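Local coordinates for 7,8-dihydro-6-hydroxymethylpterin pyrophosphokinase-dihydropteroate synthase (Plasmodium falciparum, PDB 6JWS), which probably catalyses two successive steps of folate biosynthesis, the ATP-dependent pyrophosphorylation of 6-hydroxymethyl-7,8-dihydropterin and condensation of the resulting diphosphate with 4-aminobenzoate to give 7,8-dihydropteroate, at residues I394-V397 / N398-S401; E692-S695 / V696-L700. The protein carries 1 engineered substitution. One frame throughout, in Å; residues are numbered along the deposited sequence.

Interaction 1: residues I394-V397 / N398-S401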
loop_
_atom_site.group_PDB
_atom_site.type_symbol
_atom_site.label_atom_id
_atom_site.label_comp_id
_atom_site.label_asym_id
_atom_site.label_seq_id
_atom_site.Cartn_x
_atom_site.Cartn_y
_atom_site.Cartn_z
ATOM N N ILE B 394 -14.447 -6.059 19.522
ATOM C CA ILE B 394 -14.031 -6.700 20.764
ATOM C C ILE B 394 -15.037 -6.356 21.865
ATOM O O ILE B 394 -15.320 -5.188 22.102
ATOM C CB ILE B 394 -12.617 -6.242 21.186
ATOM C CG1 ILE B 394 -11.522 -6.679 20.217
ATOM C CG2 ILE B 394 -12.296 -6.688 22.611
ATOM C CD1 ILE B 394 -10.229 -5.899 20.385
ATOM N N LEU B 395 -15.560 -7.381 22.547
ATOM C CA LEU B 395 -16.315 -7.164 23.771
ATOM C C LEU B 395 -15.673 -7.959 24.904
ATOM O O LEU B 395 -15.874 -9.156 25.012
ATOM C CB LEU B 395 -17.779 -7.579 23.591
ATOM C CG LEU B 395 -18.628 -7.356 24.844
ATOM C CD1 LEU B 395 -18.877 -5.872 25.069
ATOM C CD2 LEU B 395 -19.953 -8.091 24.747
ATOM N N ASN B 396 -14.887 -7.278 25.728
ATOM C CA ASN B 396 -14.294 -7.877 26.908
ATOM C C ASN B 396 -15.167 -7.507 28.106
ATOM O O ASN B 396 -15.208 -6.347 28.507
ATOM C CB ASN B 396 -12.856 -7.394 27.114
ATOM C CG ASN B 396 -12.239 -7.878 28.413
ATOM O OD1 ASN B 396 -12.602 -8.924 28.937
ATOM N ND2 ASN B 396 -11.267 -7.141 28.923
ATOM N N VAL B 397 -15.871 -8.502 28.652
ATOM C CA VAL B 397 -16.874 -8.236 29.670
ATOM C C VAL B 397 -16.207 -7.728 30.954
ATOM O O VAL B 397 -16.653 -6.729 31.522
ATOM C CB VAL B 397 -17.825 -9.426 29.879
ATOM C CG1 VAL B 397 -18.822 -9.153 31.011
ATOM C CG2 VAL B 397 -18.549 -9.756 28.578
ATOM N N ASN B 398 -15.099 -8.366 31.347
ATOM C CA ASN B 398 -14.274 -7.888 32.445
ATOM C C ASN B 398 -14.017 -6.389 32.316
ATOM O O ASN B 398 -14.311 -5.631 33.243
ATOM C CB ASN B 398 -12.919 -8.592 32.499
ATOM C CG ASN B 398 -12.802 -9.577 33.638
ATOM O OD1 ASN B 398 -12.772 -10.787 33.412
ATOM N ND2 ASN B 398 -12.729 -9.072 34.862
ATOM N N TYR B 399 -13.425 -5.979 31.183
ATOM C CA TYR B 399 -13.084 -4.582 30.977
ATOM C C TYR B 399 -14.341 -3.728 31.061
ATOM O O TYR B 399 -14.377 -2.758 31.800
ATOM C CB TYR B 399 -12.405 -4.318 29.630
ATOM C CG TYR B 399 -11.916 -2.896 29.478
ATOM C CD1 TYR B 399 -10.705 -2.489 30.030
ATOM C CD2 TYR B 399 -12.668 -1.945 28.805
ATOM C CE1 TYR B 399 -10.247 -1.182 29.909
ATOM C CE2 TYR B 399 -12.221 -0.633 28.666
ATOM C CZ TYR B 399 -11.007 -0.249 29.218
ATOM O OH TYR B 399 -10.568 1.043 29.084
ATOM N N ASP B 400 -15.358 -4.119 30.300
ATOM C CA ASP B 400 -16.571 -3.349 30.102
ATOM C C ASP B 400 -17.267 -3.059 31.437
ATOM O O ASP B 400 -17.960 -2.050 31.551
ATOM C CB ASP B 400 -17.510 -4.104 29.159
ATOM C CG ASP B 400 -18.102 -3.262 28.044
ATOM O OD1 ASP B 400 -17.313 -2.812 27.162
ATOM O OD2 ASP B 400 -19.353 -3.077 28.052
ATOM N N SER B 401 -17.089 -3.954 32.422
ATOM C CA SER B 401 -17.826 -3.954 33.679
ATOM C C SER B 401 -17.008 -3.322 34.807
ATOM O O SER B 401 -17.543 -2.540 35.582
ATOM C CB SER B 401 -18.279 -5.364 34.063
ATOM O OG SER B 401 -19.441 -5.749 33.336
#
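N396 ends strand 390-396 and holds the N-cap position of helix 397-402, where its backbone O accepts the N-H of D400 at 2.9 Å. That bond is nearly straight, with an N-H...O angle of 163°, whereas the next one, from S401 N to V397 O, is weak and bent. The tight part lies around these carbonyls: D400 CB comes within 3.3 Å of N396 O, and S401 CB equally close to V397 O. V397 is buried against I431 and L451, a place suited to a branched hydrocarbon, and the small S401 fits beside it, its OG weakly hydrogen-bonded to E410 N. On this packed side L395 and D400 cross at about a right angle, L395 CD1 lying 4.0 Å from D400 OD1, while D400 OD2 has a long, weak ion pair with R413.

The looser side holds the partly exposed N396 and Y399. With CG anti to the backbone N (chi1 174°), the N396 side chain runs forward beside Y399, its CG 3.8 Å from Y399 CB. The turn is therefore held by main-chain bonding, while polar side chains occupy the more open side, at the C-terminal end of a TIM-barrel strand, the N396 side chain about 8 Å from bound pteroic acid.

Interaction 2: residues E692-S695 / V696-L700; sequences ETKS and VLDVL. With MG (magnesium ion), chain O.
K694 and D698, one helical turn apart on helix 690-704, form a salt bridge in which NZ lies 2.8 Å from D698 OD1, which accepts it with its syn lone pair. A second, weak bond from K694 NZ reaches D698 OD2 at 3.3 Å, so the ammonium sits mainly on OD1. Bends at chi2 (60°) and chi4 (56°) bring the lysine round toward the next turn, so that NZ meets the carboxylate; D698 OD2 also accepts the backbone N-H of N617 of the second subunit.

The main chain supplies regular i to i+4 bonds, such as L697 N to T693 O at 2.9 Å, while V699 N to S695 O is weak. T693 OG1 and S695 OG turn back to the carbonyls of D689 and L691, which satisfies these buried hydroxyls.

Apolar contact is slight: T693 CG2 meets L697 CD1 at 4.3 Å, and both residues face I391 of the first barrel strand.

Metal coordination falls to E692, whose OE2 binds magnesium at 2.2 Å together with two waters, D689 OD1 and M648 O. OE1 of E692 stays 3.6 Å from the magnesium, so the binding is monodentate. One helix thus directs a buried carboxylate to a cation at one end, and at the other pairs a lysine with an aspartate that also meets the partner subunit.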
loop_
_atom_site.group_PDB
_atom_site.type_symbol
_atom_site.label_atom_id
_atom_site.label_comp_id
_atom_site.label_asym_id
_atom_site.label_seq_id
_atom_site.Cartn_x
_atom_site.Cartn_y
_atom_site.Cartn_z
ATOM N N GLU B 692 -14.035 3.723 13.690
ATOM C CA GLU B 692 -12.817 4.302 13.152
ATOM C C GLU B 692 -12.243 3.390 12.059
ATOM O O GLU B 692 -11.893 3.844 10.977
ATOM C CB GLU B 692 -11.826 4.512 14.296
ATOM C CG GLU B 692 -12.307 5.487 15.362
ATOM C CD GLU B 692 -13.060 4.887 16.546
ATOM O OE1 GLU B 692 -13.973 4.055 16.336
ATOM O OE2 GLU B 692 -12.713 5.241 17.697
ATOM N N THR B 693 -12.163 2.083 12.345
ATOM C CA THR B 693 -11.550 1.109 11.453
ATOM C C THR B 693 -12.366 0.993 10.163
ATOM O O THR B 693 -11.809 0.963 9.063
ATOM C CB THR B 693 -11.382 -0.239 12.178
ATOM O OG1 THR B 693 -10.618 0.005 13.365
ATOM C CG2 THR B 693 -10.694 -1.284 11.327
ATOM N N LYS B 694 -13.696 0.910 10.306
ATOM C CA LYS B 694 -14.585 0.822 9.157
ATOM C C LYS B 694 -14.445 2.052 8.253
ATOM O O LYS B 694 -14.572 1.931 7.033
ATOM C CB LYS B 694 -16.037 0.692 9.628
ATOM C CG LYS B 694 -17.060 0.361 8.545
ATOM C CD LYS B 694 -16.773 -0.956 7.854
ATOM C CE LYS B 694 -17.933 -1.494 7.042
ATOM N NZ LYS B 694 -18.390 -0.517 6.028
ATOM N N SER B 695 -14.221 3.229 8.849
ATOM C CA SER B 695 -14.118 4.450 8.069
ATOM C C SER B 695 -12.882 4.359 7.184
ATOM O O SER B 695 -12.935 4.739 6.010
ATOM C CB SER B 695 -14.058 5.675 8.947
ATOM O OG SER B 695 -15.223 5.768 9.750
ATOM N N VAL B 696 -11.798 3.808 7.758
ATOM C CA VAL B 696 -10.547 3.626 7.053
ATOM C C VAL B 696 -10.732 2.620 5.924
ATOM O O VAL B 696 -10.353 2.878 4.798
ATOM C CB VAL B 696 -9.385 3.260 8.003
ATOM C CG1 VAL B 696 -8.177 2.714 7.238
ATOM C CG2 VAL B 696 -8.959 4.471 8.837
ATOM N N LEU B 697 -11.295 1.450 6.220
ATOM C CA LEU B 697 -11.420 0.428 5.194
ATOM C C LEU B 697 -12.347 0.908 4.068
ATOM O O LEU B 697 -12.152 0.543 2.910
ATOM C CB LEU B 697 -11.906 -0.879 5.841
ATOM C CG LEU B 697 -10.997 -1.498 6.918
ATOM C CD1 LEU B 697 -11.604 -2.785 7.454
ATOM C CD2 LEU B 697 -9.591 -1.787 6.401
ATOM N N ASP B 698 -13.366 1.713 4.404
ATOM C CA ASP B 698 -14.313 2.184 3.396
ATOM C C ASP B 698 -13.614 3.060 2.360
ATOM O O ASP B 698 -13.889 2.928 1.177
ATOM C CB ASP B 698 -15.496 2.936 4.009
ATOM C CG ASP B 698 -16.573 2.016 4.586
ATOM O OD1 ASP B 698 -16.483 0.783 4.365
ATOM O OD2 ASP B 698 -17.509 2.541 5.258
ATOM N N VAL B 699 -12.718 3.944 2.814
ATOM C CA VAL B 699 -12.007 4.868 1.950
ATOM C C VAL B 699 -10.959 4.107 1.140
ATOM O O VAL B 699 -10.789 4.395 -0.041
ATOM C CB VAL B 699 -11.342 5.983 2.778
ATOM C CG1 VAL B 699 -10.356 6.812 1.958
ATOM C CG2 VAL B 699 -12.367 6.860 3.470
ATOM N N LEU B 700 -10.240 3.157 1.768
ATOM C CA LEU B 700 -9.245 2.400 1.012
ATOM C C LEU B 700 -9.927 1.567 -0.080
ATOM O O LEU B 700 -9.428 1.497 -1.202
ATOM C CB LEU B 700 -8.348 1.574 1.939
ATOM C CG LEU B 700 -7.541 2.374 2.977
ATOM C CD1 LEU B 700 -6.702 1.468 3.861
ATOM C CD2 LEU B 700 -6.629 3.403 2.316
HETATM MG MG MG O . -13.142 4.640 19.755
HETATM O O HOH W 1 -14.563 6.572 19.774
HETATM O O HOH W 2 -14.689 3.655 18.591
#

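Overall arrangement
Along the chain, interaction 1 comes first and is complete long before interaction 2 begins, so the two stand in series and neither nest nor cross. Each is local and closes no long loop: 394-401 carries the first strand of the TIM barrel into a short helix, and 692-700 lies within the helix that follows its last strand in sequence, 684-687. The barrel nevertheless brings them near each other, because strand 390-396 runs parallel beside strand 684-687 and its I391 touches helix 690-704. Centres are 24 Å apart, nearest atoms about 9 Å. The magnesium of interaction 2 lies about 10 Å from the Y399 side chain.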